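Local coordinates for BH1408 protein (Bacillus halodurans, PDB 4E0A) that probably transfers an acetyl group from acetyl-CoA to an amino group of a still unidentified substrate, as a member of the GNAT family of N-acetyltransferases, at residues A[10-15]-A[39-45]; A[16-21]-A[93-98]; A[85-91]-A[122-128]; A[106-110]-A[139-145]. The protein carries 1 engineered substitution. Residues are numbered along the deposited sequence.

Contact 1: A[10-15]-A[39-45]. Engineered in segment 39-45: Arg-44 (natural residue Phe).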
# COMPACT_ATOMS: atom_id res chain seq x y z
N ASP A 10 19.75 -15.08 -16.70
CA ASP A 10 19.38 -15.49 -15.35
C ASP A 10 17.89 -15.80 -15.20
O ASP A 10 17.46 -16.27 -14.15
CB ASP A 10 19.77 -14.41 -14.32
CG ASP A 10 21.28 -14.27 -14.19
OD1 ASP A 10 21.98 -15.28 -14.35
OD2 ASP A 10 21.75 -13.14 -13.93
N TYR A 11 17.11 -15.56 -16.26
CA TYR A 11 15.65 -15.63 -16.15
C TYR A 11 15.11 -16.92 -15.53
O TYR A 11 14.33 -16.88 -14.58
CB TYR A 11 14.95 -15.37 -17.50
CG TYR A 11 13.50 -15.79 -17.42
CD1 TYR A 11 12.59 -15.04 -16.68
CD2 TYR A 11 13.05 -16.96 -18.03
CE1 TYR A 11 11.26 -15.44 -16.56
CE2 TYR A 11 11.73 -17.37 -17.91
CZ TYR A 11 10.84 -16.60 -17.18
OH TYR A 11 9.53 -16.99 -17.04
N GLU A 12 15.52 -18.07 -16.07
CA GLU A 12 14.93 -19.33 -15.65
C GLU A 12 15.10 -19.58 -14.16
O GLU A 12 14.15 -19.96 -13.47
CB GLU A 12 15.48 -20.51 -16.48
CG GLU A 12 14.69 -20.72 -17.76
CD GLU A 12 15.26 -21.79 -18.68
OE1 GLU A 12 16.14 -22.56 -18.25
OE2 GLU A 12 14.81 -21.85 -19.85
N GLU A 13 16.31 -19.35 -13.66
CA GLU A 13 16.57 -19.49 -12.24
C GLU A 13 15.83 -18.46 -11.40
O GLU A 13 15.28 -18.80 -10.35
CB GLU A 13 18.05 -19.34 -11.97
CG GLU A 13 18.82 -20.52 -12.44
CD GLU A 13 19.73 -20.99 -11.37
OE1 GLU A 13 19.23 -21.55 -10.37
OE2 GLU A 13 20.94 -20.76 -11.52
N VAL A 14 15.85 -17.21 -11.83
CA VAL A 14 15.13 -16.18 -11.10
C VAL A 14 13.62 -16.49 -11.08
O VAL A 14 12.97 -16.33 -10.05
CB VAL A 14 15.41 -14.79 -11.67
CG1 VAL A 14 14.44 -13.74 -11.06
CG2 VAL A 14 16.88 -14.43 -11.42
N ALA A 15 13.09 -16.96 -12.21
CA ALA A 15 11.67 -17.32 -12.28
C ALA A 15 11.30 -18.43 -11.29
O ALA A 15 10.24 -18.38 -10.65
CB ALA A 15 11.27 -17.70 -13.72
N THR A 39 5.19 -17.75 -13.22
CA THR A 39 4.65 -16.71 -12.35
C THR A 39 5.38 -15.41 -12.62
O THR A 39 4.93 -14.35 -12.22
CB THR A 39 4.84 -17.05 -10.86
OG1 THR A 39 6.24 -17.10 -10.55
CG2 THR A 39 4.19 -18.40 -10.54
N LEU A 40 6.51 -15.50 -13.32
CA LEU A 40 7.29 -14.33 -13.70
C LEU A 40 7.38 -14.25 -15.22
O LEU A 40 7.87 -15.16 -15.90
CB LEU A 40 8.71 -14.38 -13.10
CG LEU A 40 9.66 -13.24 -13.50
CD1 LEU A 40 9.13 -11.89 -13.05
CD2 LEU A 40 11.08 -13.48 -12.95
N ASN A 41 6.91 -13.13 -15.77
CA ASN A 41 6.95 -12.94 -17.21
C ASN A 41 8.38 -12.64 -17.65
O ASN A 41 9.04 -11.79 -17.06
CB ASN A 41 5.98 -11.80 -17.59
CG ASN A 41 5.97 -11.52 -19.08
OD1 ASN A 41 6.98 -11.15 -19.66
ND2 ASN A 41 4.79 -11.65 -19.70
N PRO A 42 8.88 -13.37 -18.66
CA PRO A 42 10.25 -13.19 -19.15
C PRO A 42 10.54 -11.79 -19.72
O PRO A 42 11.61 -11.25 -19.46
CB PRO A 42 10.40 -14.27 -20.24
CG PRO A 42 9.01 -14.63 -20.62
CD PRO A 42 8.18 -14.45 -19.38
N SER A 43 9.61 -11.23 -20.50
CA SER A 43 9.80 -9.88 -21.02
C SER A 43 9.84 -8.83 -19.90
O SER A 43 10.61 -7.87 -19.96
CB SER A 43 8.73 -9.52 -22.05
OG SER A 43 8.95 -10.23 -23.26
N ARG A 44 9.03 -9.03 -18.87
CA ARG A 44 9.01 -8.08 -17.76
C ARG A 44 10.26 -8.21 -16.89
O ARG A 44 10.74 -7.22 -16.32
CB ARG A 44 7.73 -8.22 -16.96
CG ARG A 44 6.49 -7.94 -17.81
CD ARG A 44 5.26 -7.60 -16.98
NE ARG A 44 4.14 -7.19 -17.83
CZ ARG A 44 3.96 -5.95 -18.28
NH1 ARG A 44 4.82 -5.00 -17.95
NH2 ARG A 44 2.92 -5.67 -19.05
N PHE A 45 10.80 -9.42 -16.80
CA PHE A 45 12.09 -9.61 -16.16
C PHE A 45 13.14 -8.83 -16.94
O PHE A 45 13.90 -8.05 -16.37
CB PHE A 45 12.46 -11.09 -16.12
CG PHE A 45 13.84 -11.35 -15.60
CD1 PHE A 45 14.13 -11.15 -14.26
CD2 PHE A 45 14.85 -11.77 -16.45
CE1 PHE A 45 15.41 -11.39 -13.77
CE2 PHE A 45 16.14 -12.01 -15.97
CZ PHE A 45 16.42 -11.81 -14.63

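Contact 2: A[16-21]-A[93-98]. With PO4 (phosphate ion), chain E.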
# COMPACT_ATOMS: atom_id res chain seq x y z
N ARG A 16 12.16 -19.43 -11.18
CA ARG A 16 11.93 -20.55 -10.28
C ARG A 16 11.81 -20.07 -8.84
O ARG A 16 10.91 -20.47 -8.09
CB ARG A 16 13.07 -21.57 -10.42
CG ARG A 16 12.95 -22.76 -9.46
CD ARG A 16 14.09 -23.75 -9.65
NE ARG A 16 15.40 -23.20 -9.28
CZ ARG A 16 15.90 -23.24 -8.05
NH1 ARG A 16 15.20 -23.80 -7.07
NH2 ARG A 16 17.10 -22.72 -7.80
N LEU A 17 12.73 -19.19 -8.45
CA LEU A 17 12.67 -18.58 -7.12
C LEU A 17 11.40 -17.75 -6.93
O LEU A 17 10.78 -17.81 -5.87
CB LEU A 17 13.89 -17.69 -6.88
CG LEU A 17 15.14 -18.36 -6.28
CD1 LEU A 17 15.42 -19.74 -6.82
CD2 LEU A 17 16.33 -17.44 -6.52
N HIS A 18 11.02 -16.98 -7.94
CA HIS A 18 9.82 -16.17 -7.83
C HIS A 18 8.60 -17.06 -7.59
O HIS A 18 7.70 -16.72 -6.81
CB HIS A 18 9.60 -15.30 -9.07
CG HIS A 18 8.41 -14.40 -8.97
ND1 HIS A 18 7.16 -14.77 -9.41
CD2 HIS A 18 8.28 -13.15 -8.47
CE1 HIS A 18 6.30 -13.79 -9.19
NE2 HIS A 18 6.96 -12.79 -8.62
N THR A 19 8.59 -18.21 -8.25
CA THR A 19 7.49 -19.16 -8.13
C THR A 19 7.33 -19.75 -6.73
O THR A 19 6.19 -19.90 -6.26
CB THR A 19 7.59 -20.26 -9.20
OG1 THR A 19 7.39 -19.65 -10.49
CG2 THR A 19 6.52 -21.34 -8.99
N GLN A 20 8.44 -20.09 -6.06
CA GLN A 20 8.37 -20.53 -4.67
C GLN A 20 7.56 -19.54 -3.84
O GLN A 20 6.62 -19.91 -3.14
CB GLN A 20 9.76 -20.67 -4.04
CG GLN A 20 10.64 -21.71 -4.68
CD GLN A 20 12.04 -21.74 -4.07
OE1 GLN A 20 12.32 -21.04 -3.09
NE2 GLN A 20 12.91 -22.55 -4.64
N VAL A 21 7.93 -18.26 -3.94
CA VAL A 21 7.26 -17.23 -3.16
C VAL A 21 5.82 -17.01 -3.66
O VAL A 21 4.90 -16.87 -2.85
CB VAL A 21 8.06 -15.90 -3.14
CG1 VAL A 21 7.22 -14.76 -2.57
CG2 VAL A 21 9.34 -16.07 -2.32
N ASP A 93 10.65 -7.17 -5.31
CA ASP A 93 10.88 -8.59 -5.08
C ASP A 93 12.17 -8.80 -4.29
O ASP A 93 13.16 -8.11 -4.51
CB ASP A 93 11.00 -9.33 -6.42
CG ASP A 93 9.78 -9.13 -7.31
OD1 ASP A 93 9.78 -8.18 -8.13
OD2 ASP A 93 8.81 -9.90 -7.15
N LEU A 94 12.15 -9.77 -3.39
CA LEU A 94 13.39 -10.25 -2.77
C LEU A 94 13.17 -11.68 -2.31
O LEU A 94 12.52 -11.92 -1.28
CB LEU A 94 13.84 -9.34 -1.61
CG LEU A 94 15.27 -9.51 -1.07
CD1 LEU A 94 15.70 -8.28 -0.29
CD2 LEU A 94 15.43 -10.76 -0.19
N CYS A 95 13.73 -12.62 -3.07
CA CYS A 95 13.50 -14.04 -2.81
C CYS A 95 14.81 -14.76 -2.53
O CYS A 95 15.79 -14.59 -3.26
CB CYS A 95 12.82 -14.70 -4.01
SG CYS A 95 11.35 -13.85 -4.64
N VAL A 96 14.83 -15.57 -1.48
CA VAL A 96 15.93 -16.47 -1.21
C VAL A 96 15.38 -17.88 -1.39
O VAL A 96 14.31 -18.19 -0.88
CB VAL A 96 16.49 -16.30 0.22
CG1 VAL A 96 17.58 -17.31 0.51
CG2 VAL A 96 17.01 -14.86 0.43
N ASP A 97 16.10 -18.70 -2.16
CA ASP A 97 15.72 -20.08 -2.44
C ASP A 97 15.44 -20.80 -1.12
O ASP A 97 16.30 -20.79 -0.22
CB ASP A 97 16.88 -20.76 -3.18
CG ASP A 97 16.54 -22.16 -3.71
OD1 ASP A 97 15.56 -22.78 -3.25
OD2 ASP A 97 17.28 -22.65 -4.58
N GLU A 98 14.26 -21.41 -1.02
CA GLU A 98 13.81 -22.11 0.21
C GLU A 98 14.90 -22.96 0.87
O GLU A 98 15.02 -22.99 2.09
CB GLU A 98 12.62 -23.02 -0.09
CG GLU A 98 11.33 -22.30 -0.41
CD GLU A 98 10.31 -23.22 -1.08
OE1 GLU A 98 9.11 -22.88 -1.08
OE2 GLU A 98 10.72 -24.28 -1.61
P PO4 E . 9.09 -7.87 -1.15
O1 PO4 E . 9.21 -8.81 -2.32
O2 PO4 E . 9.03 -8.64 0.15
O3 PO4 E . 10.29 -6.96 -1.12
O4 PO4 E . 7.85 -7.03 -1.32
O HOH W 1 6.26 -22.35 -2.25

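Contact 3: A[85-91]-A[122-128]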
# COMPACT_ATOMS: atom_id res chain seq x y z
N GLN A 85 8.09 16.10 -1.39
CA GLN A 85 8.76 15.43 -2.49
C GLN A 85 9.54 14.25 -1.91
O GLN A 85 10.20 14.37 -0.87
CB GLN A 85 9.72 16.40 -3.17
CG GLN A 85 10.56 15.79 -4.29
CD GLN A 85 11.38 16.83 -5.02
OE1 GLN A 85 11.01 18.01 -5.06
NE2 GLN A 85 12.49 16.41 -5.62
N ARG A 86 9.50 13.10 -2.57
CA ARG A 86 10.10 11.92 -1.98
C ARG A 86 10.87 11.06 -2.98
O ARG A 86 10.40 10.78 -4.07
CB ARG A 86 9.02 11.10 -1.29
CG ARG A 86 9.52 10.19 -0.23
CD ARG A 86 8.42 9.89 0.75
NE ARG A 86 8.70 8.65 1.46
CZ ARG A 86 9.51 8.57 2.50
NH1 ARG A 86 10.12 9.67 2.94
NH2 ARG A 86 9.72 7.40 3.09
N LYS A 87 12.06 10.64 -2.57
CA LYS A 87 12.89 9.74 -3.37
C LYS A 87 13.14 8.47 -2.55
O LYS A 87 13.66 8.53 -1.44
CB LYS A 87 14.20 10.44 -3.74
CG LYS A 87 15.05 9.68 -4.76
CD LYS A 87 16.32 10.46 -5.12
CE LYS A 87 17.06 9.77 -6.27
NZ LYS A 87 18.31 10.48 -6.64
N THR A 88 12.76 7.32 -3.10
CA THR A 88 12.97 6.08 -2.38
C THR A 88 13.51 4.98 -3.28
O THR A 88 13.48 5.09 -4.51
CB THR A 88 11.66 5.53 -1.75
OG1 THR A 88 10.65 5.42 -2.76
CG2 THR A 88 11.16 6.43 -0.61
N VAL A 89 13.99 3.92 -2.64
CA VAL A 89 14.19 2.66 -3.34
C VAL A 89 13.03 1.76 -2.96
O VAL A 89 12.78 1.55 -1.77
CB VAL A 89 15.50 1.97 -2.93
CG1 VAL A 89 15.55 0.56 -3.50
CG2 VAL A 89 16.69 2.78 -3.41
N TYR A 90 12.32 1.22 -3.95
CA TYR A 90 11.22 0.32 -3.66
C TYR A 90 11.61 -1.10 -4.05
O TYR A 90 11.96 -1.37 -5.21
CB TYR A 90 9.96 0.72 -4.40
CG TYR A 90 8.78 -0.16 -4.07
CD1 TYR A 90 8.10 -0.01 -2.87
CD2 TYR A 90 8.33 -1.15 -4.96
CE1 TYR A 90 7.00 -0.81 -2.55
CE2 TYR A 90 7.25 -1.96 -4.64
CZ TYR A 90 6.58 -1.77 -3.44
OH TYR A 90 5.49 -2.57 -3.12
N ILE A 91 11.58 -2.00 -3.07
CA ILE A 91 11.90 -3.39 -3.33
C ILE A 91 10.62 -4.11 -3.74
O ILE A 91 9.76 -4.36 -2.90
CB ILE A 91 12.48 -4.07 -2.07
CG1 ILE A 91 13.75 -3.34 -1.59
CG2 ILE A 91 12.76 -5.53 -2.36
CD1 ILE A 91 14.27 -3.87 -0.27
N VAL A 122 18.75 8.41 -1.55
CA VAL A 122 17.31 8.28 -1.33
C VAL A 122 16.95 8.55 0.11
O VAL A 122 17.79 8.44 1.02
CB VAL A 122 16.81 6.89 -1.73
CG1 VAL A 122 17.35 6.55 -3.12
CG2 VAL A 122 17.27 5.86 -0.70
N ASP A 123 15.69 8.90 0.32
CA ASP A 123 15.16 9.16 1.65
C ASP A 123 14.98 7.87 2.42
O ASP A 123 15.10 7.84 3.64
CB ASP A 123 13.82 9.87 1.55
CG ASP A 123 13.92 11.23 0.87
OD1 ASP A 123 14.61 12.11 1.42
OD2 ASP A 123 13.30 11.41 -0.19
N ALA A 124 14.66 6.78 1.72
CA ALA A 124 14.29 5.57 2.43
C ALA A 124 14.22 4.37 1.50
O ALA A 124 14.11 4.53 0.27
CB ALA A 124 12.92 5.78 3.11
N ILE A 125 14.29 3.18 2.08
CA ILE A 125 13.97 1.96 1.35
C ILE A 125 12.57 1.58 1.78
O ILE A 125 12.25 1.66 2.96
CB ILE A 125 14.92 0.83 1.71
CG1 ILE A 125 16.35 1.21 1.30
CG2 ILE A 125 14.49 -0.47 1.03
CD1 ILE A 125 17.39 0.23 1.78
N GLU A 126 11.72 1.19 0.82
CA GLU A 126 10.37 0.76 1.12
C GLU A 126 10.05 -0.56 0.42
O GLU A 126 10.70 -0.92 -0.56
CB GLU A 126 9.36 1.84 0.69
CG GLU A 126 9.57 3.19 1.35
CD GLU A 126 8.48 4.19 0.96
OE1 GLU A 126 7.86 4.00 -0.11
OE2 GLU A 126 8.25 5.15 1.73
N LEU A 127 9.06 -1.28 0.94
CA LEU A 127 8.55 -2.50 0.30
C LEU A 127 7.18 -2.80 0.87
O LEU A 127 6.79 -2.21 1.88
CB LEU A 127 9.49 -3.69 0.55
CG LEU A 127 9.75 -4.13 1.99
CD1 LEU A 127 8.63 -5.03 2.58
CD2 LEU A 127 11.09 -4.84 2.05
N ASP A 128 6.47 -3.73 0.26
CA ASP A 128 5.21 -4.18 0.82
C ASP A 128 5.25 -5.65 1.14
O ASP A 128 5.76 -6.44 0.36
CB ASP A 128 4.04 -3.88 -0.12
CG ASP A 128 3.76 -2.39 -0.23
OD1 ASP A 128 4.10 -1.79 -1.27
OD2 ASP A 128 3.22 -1.81 0.74
O HOH W 2 8.59 3.70 -2.59
O HOH W 3 7.30 -5.01 -2.27

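Contact 4: A[106-110]-A[139-145]. With ACY (acetic acid), chain D.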
# COMPACT_ATOMS: atom_id res chain seq x y z
N GLY A 106 20.05 -13.50 2.45
CA GLY A 106 19.11 -12.38 2.36
C GLY A 106 19.71 -11.08 2.87
O GLY A 106 19.58 -10.01 2.24
N ARG A 107 20.36 -11.15 4.02
CA ARG A 107 21.04 -9.99 4.59
C ARG A 107 22.07 -9.40 3.62
O ARG A 107 22.16 -8.19 3.47
CB ARG A 107 21.72 -10.35 5.91
CG ARG A 107 22.42 -9.18 6.57
CD ARG A 107 22.97 -9.54 7.94
NE ARG A 107 21.98 -9.34 9.00
CZ ARG A 107 21.90 -8.23 9.74
NH1 ARG A 107 22.73 -7.22 9.54
NH2 ARG A 107 20.98 -8.13 10.70
N LEU A 108 22.85 -10.26 2.96
CA LEU A 108 23.84 -9.76 2.02
C LEU A 108 23.16 -9.01 0.86
O LEU A 108 23.64 -7.94 0.45
CB LEU A 108 24.71 -10.90 1.49
CG LEU A 108 25.76 -11.45 2.45
CD1 LEU A 108 26.43 -12.67 1.86
CD2 LEU A 108 26.81 -10.40 2.76
N ILE A 109 22.08 -9.56 0.34
CA ILE A 109 21.34 -8.87 -0.73
C ILE A 109 20.79 -7.53 -0.25
O ILE A 109 20.91 -6.50 -0.93
CB ILE A 109 20.18 -9.72 -1.27
CG1 ILE A 109 20.72 -10.89 -2.10
CG2 ILE A 109 19.23 -8.86 -2.13
CD1 ILE A 109 21.27 -10.46 -3.42
N PHE A 110 20.21 -7.53 0.95
CA PHE A 110 19.66 -6.29 1.51
C PHE A 110 20.73 -5.22 1.73
O PHE A 110 20.50 -4.05 1.49
CB PHE A 110 18.95 -6.58 2.84
CG PHE A 110 18.03 -5.47 3.28
CD1 PHE A 110 16.75 -5.36 2.73
CD2 PHE A 110 18.43 -4.55 4.23
CE1 PHE A 110 15.88 -4.35 3.13
CE2 PHE A 110 17.57 -3.53 4.64
CZ PHE A 110 16.28 -3.43 4.10
N PHE A 139 12.29 -11.09 9.16
CA PHE A 139 13.53 -10.81 8.45
C PHE A 139 13.68 -9.30 8.32
O PHE A 139 14.70 -8.74 8.68
CB PHE A 139 13.49 -11.49 7.08
CG PHE A 139 14.62 -11.11 6.16
CD1 PHE A 139 15.88 -11.67 6.31
CD2 PHE A 139 14.41 -10.23 5.11
CE1 PHE A 139 16.92 -11.32 5.45
CE2 PHE A 139 15.43 -9.88 4.24
CZ PHE A 139 16.69 -10.42 4.42
N TYR A 140 12.65 -8.64 7.81
CA TYR A 140 12.74 -7.18 7.64
C TYR A 140 12.83 -6.43 8.97
O TYR A 140 13.54 -5.42 9.07
CB TYR A 140 11.61 -6.67 6.73
CG TYR A 140 11.80 -7.15 5.31
CD1 TYR A 140 12.95 -6.82 4.61
CD2 TYR A 140 10.86 -7.97 4.69
CE1 TYR A 140 13.16 -7.27 3.31
CE2 TYR A 140 11.06 -8.43 3.38
CZ TYR A 140 12.22 -8.08 2.71
OH TYR A 140 12.45 -8.51 1.43
N HIS A 141 12.13 -6.92 9.98
CA HIS A 141 12.26 -6.32 11.31
C HIS A 141 13.70 -6.40 11.79
O HIS A 141 14.23 -5.45 12.36
CB HIS A 141 11.34 -7.00 12.32
CG HIS A 141 9.90 -6.59 12.19
ND1 HIS A 141 8.85 -7.41 12.54
CD2 HIS A 141 9.34 -5.43 11.75
CE1 HIS A 141 7.71 -6.78 12.31
NE2 HIS A 141 7.98 -5.58 11.83
N SER A 142 14.33 -7.54 11.54
CA SER A 142 15.68 -7.80 12.03
C SER A 142 16.70 -6.91 11.35
O SER A 142 17.80 -6.72 11.85
CB SER A 142 16.06 -9.26 11.82
OG SER A 142 16.64 -9.44 10.55
N LEU A 143 16.34 -6.37 10.19
CA LEU A 143 17.23 -5.47 9.46
C LEU A 143 16.93 -3.99 9.73
O LEU A 143 17.49 -3.13 9.06
CB LEU A 143 17.15 -5.75 7.96
CG LEU A 143 17.63 -7.15 7.57
CD1 LEU A 143 17.17 -7.48 6.16
CD2 LEU A 143 19.14 -7.25 7.70
N GLY A 144 16.06 -3.71 10.69
CA GLY A 144 15.76 -2.34 11.06
C GLY A 144 14.51 -1.75 10.42
O GLY A 144 14.16 -0.59 10.66
N MSE A 145 13.80 -2.54 9.62
CA MSE A 145 12.60 -2.01 8.97
C MSE A 145 11.44 -1.81 9.93
O MSE A 145 11.28 -2.54 10.91
CB MSE A 145 12.19 -2.86 7.76
CG MSE A 145 13.28 -2.97 6.70
SE MSE A 145 12.58 -3.32 4.93
CE MSE A 145 12.15 -1.49 4.35
C ACY D . 17.86 -15.95 4.53
O ACY D . 17.87 -16.83 5.43
OXT ACY D . 18.82 -15.74 3.75
CH3 ACY D . 16.63 -15.10 4.37
O HOH W 4 19.71 -10.29 9.58

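Contact 1: A[10-15]-A[39-45]
Val-14, Leu-40 and Phe-45 form the apolar centre: Val-14 CG1 lies 3.9 Å from Leu-40 CD2 and 3.7 Å from Phe-45 CE1. The Phe-45 ring runs on along the backbone of residues 10-15, its CE2 3.7 Å from Tyr-11 CA. Phe-45 also touches Val-56, and Val-14 touches Val-58, both on strand 54-62, so the start of helix 11-28 and the start of helix 42-50 are packed against each other and against the sheet, as expected of the N-terminal half of a GNAT fold. Farther out, Tyr-11 meets Phe-45 obliquely (centroids 5.9 Å apart, planes at 54°), and Pro-42 CB sits over the face of the Tyr-11 ring in a CH-pi contact, 3.9 Å from that ring's centroid. At the polar edge Tyr-11 OH donates to Leu-40 O at 2.7 Å. Next to it, Asn-41 is the N-cap of helix 42-50, its OD1 accepting from Arg-44 N at 3.1 Å; the engineered Arg-44 side chain stays at least 8.0 Å from residues 10-15.

Contact 2: A[16-21]-A[93-98]
Arg-16 opens the contact with a salt bridge, NH2 to Asp-97 OD2 at 3.2 Å. Leu-17 packs inward, with CB 4.3 Å from Cys-95 CB and CD1 4.1 Å from Asp-97 CB. His-18 places ring atom CD2 3.5 Å from Asp-93 OD2, while its ND1 is hydrogen-bonded to Thr-39. Gln-20 bonds the turn after the strand through both ends of its amide: NE2 donates to Asp-97 OD1 (3.0 Å) and OE1 accepts from Glu-98 N (2.9 Å), each nearly linear. Water 1 joins Gln-20 O (2.6 Å) to Glu-98 OE1 (3.1 Å). Val-21 closes the interface, CG2 lying 3.8 Å from Cys-95 SG. The short axes approach to 8.0 Å and cross at 94°, so helix 11-28 lies across strand 86-96. Leu-94 N makes a weak hydrogen bond to O1 of a phosphate ion (3.3 Å), probably from the crystallisation liquor. In GNAT enzymes the strand equivalent to 86-96 precedes the pyrophosphate-binding loop and helix, and its end probably lines the acetyl-CoA cleft.

Contact 3: A[85-91]-A[122-128]
The two strands run parallel, their short axes 4.7 Å apart at closest approach and 31° from exact alignment. Val-89 is the bonding residue of the register: its N donates to Ala-124 O (3.0 Å) and its O accepts from Glu-126 N (2.8 Å). Ile-91 N then donates to Glu-126 O at 2.9 Å. At the entry end Asp-123 N donates to Lys-87 O (2.7 Å), and the Asp-123 side chain replaces a backbone acceptor, OD2 taking Lys-87 N at 2.8 Å.

Val-89, Ile-91, Ile-125 and Leu-127 project to one face, where Ile-91 CD1 meets Ile-125 CG2 at 3.6 Å and Ile-91 CB meets Leu-127 CB at 4.0 Å; helix 105-119 packs on this face. The other carries polar groups: Arg-86 NH2 makes a salt bridge with Glu-126 OE2 (3.0 Å), which Gln-148 also engages. Water 2 lies between Thr-88 OG1 (2.7 Å) and Glu-126 OE1 (2.6 Å). Tyr-90 OH donates a very short bond to Asp-128 OD1, 2.4 Å, while Asp-128 OD2 bonds Thr-151 of the second subunit.

Residues 124-128 also pair antiparallel with a strand of that subunit, continuing the sheet across the dimer. With helix 105-119 between them, strands 86-96 and 124-130 make a beta-alpha-beta crossover, consistent with the parallel strand pair of the GNAT acetyl-CoA-binding core.

Contact 4: A[106-110]-A[139-145]
Phe-110, in the t rotamer (chi1 -163°), extends from helix 105-119 so that Leu-143 lies on its face: Leu-143 CD1 is 3.9 Å from the ring centroid, a CH-pi contact. Selenomethionine Met-145 brings SE to 3.8 Å from Phe-110 CZ, an oblique Met-aromatic contact, and Tyr-140, with chi1 m, presents its edge, CE1 lying 4.0 Å from Phe-110 CE1. Phe-139 is t and points its ring edge at the helix backbone, CZ 3.5 Å from Gly-106 C; a CB on residue 106 would fall 2.8 Å from Phe-139 CE1, so glycine permits this approach. Arg-107 bends at chi3 (-88°), which lays its guanidinium over Leu-143, CZ to CD2 3.6 Å. Gly-144, C-prime residue of a Schellman motif, ends helix 134-142, on which helix 105-119 packs; Phe-110 and Met-145 also touch Leu-154 of the second subunit. The segments thus meet by apolar packing, while water 4, accepting from Arg-107 NE (2.5 Å) and donating weakly to Ser-142 OG (3.3 Å), makes a polar link at the exposed edge.

Contacts 1 and 2 share helix 11-28 and touch where Thr-39 OG1 lies 2.8 Å from His-18 ND1, a probable hydrogen bond; contact 1 relies largely on apolar packing, whereas contact 2 adds charged and amide groups to packing around Cys-95. Strand 86-96 continues from contact 2 into contact 3, their centres about 22 Å apart. Contacts 3 and 4 interlock through Ile-91, Phe-110, Leu-127 and Met-145, and both touch the second subunit; backbone bonding dominates the former, side-chain packing the latter. Leu-94 packs on Tyr-140 between contacts 2 and 4. All four are partly buried: seven of the fourteen touching residues of contact 3 are buried, and contact 2 lies nearest the chain centre.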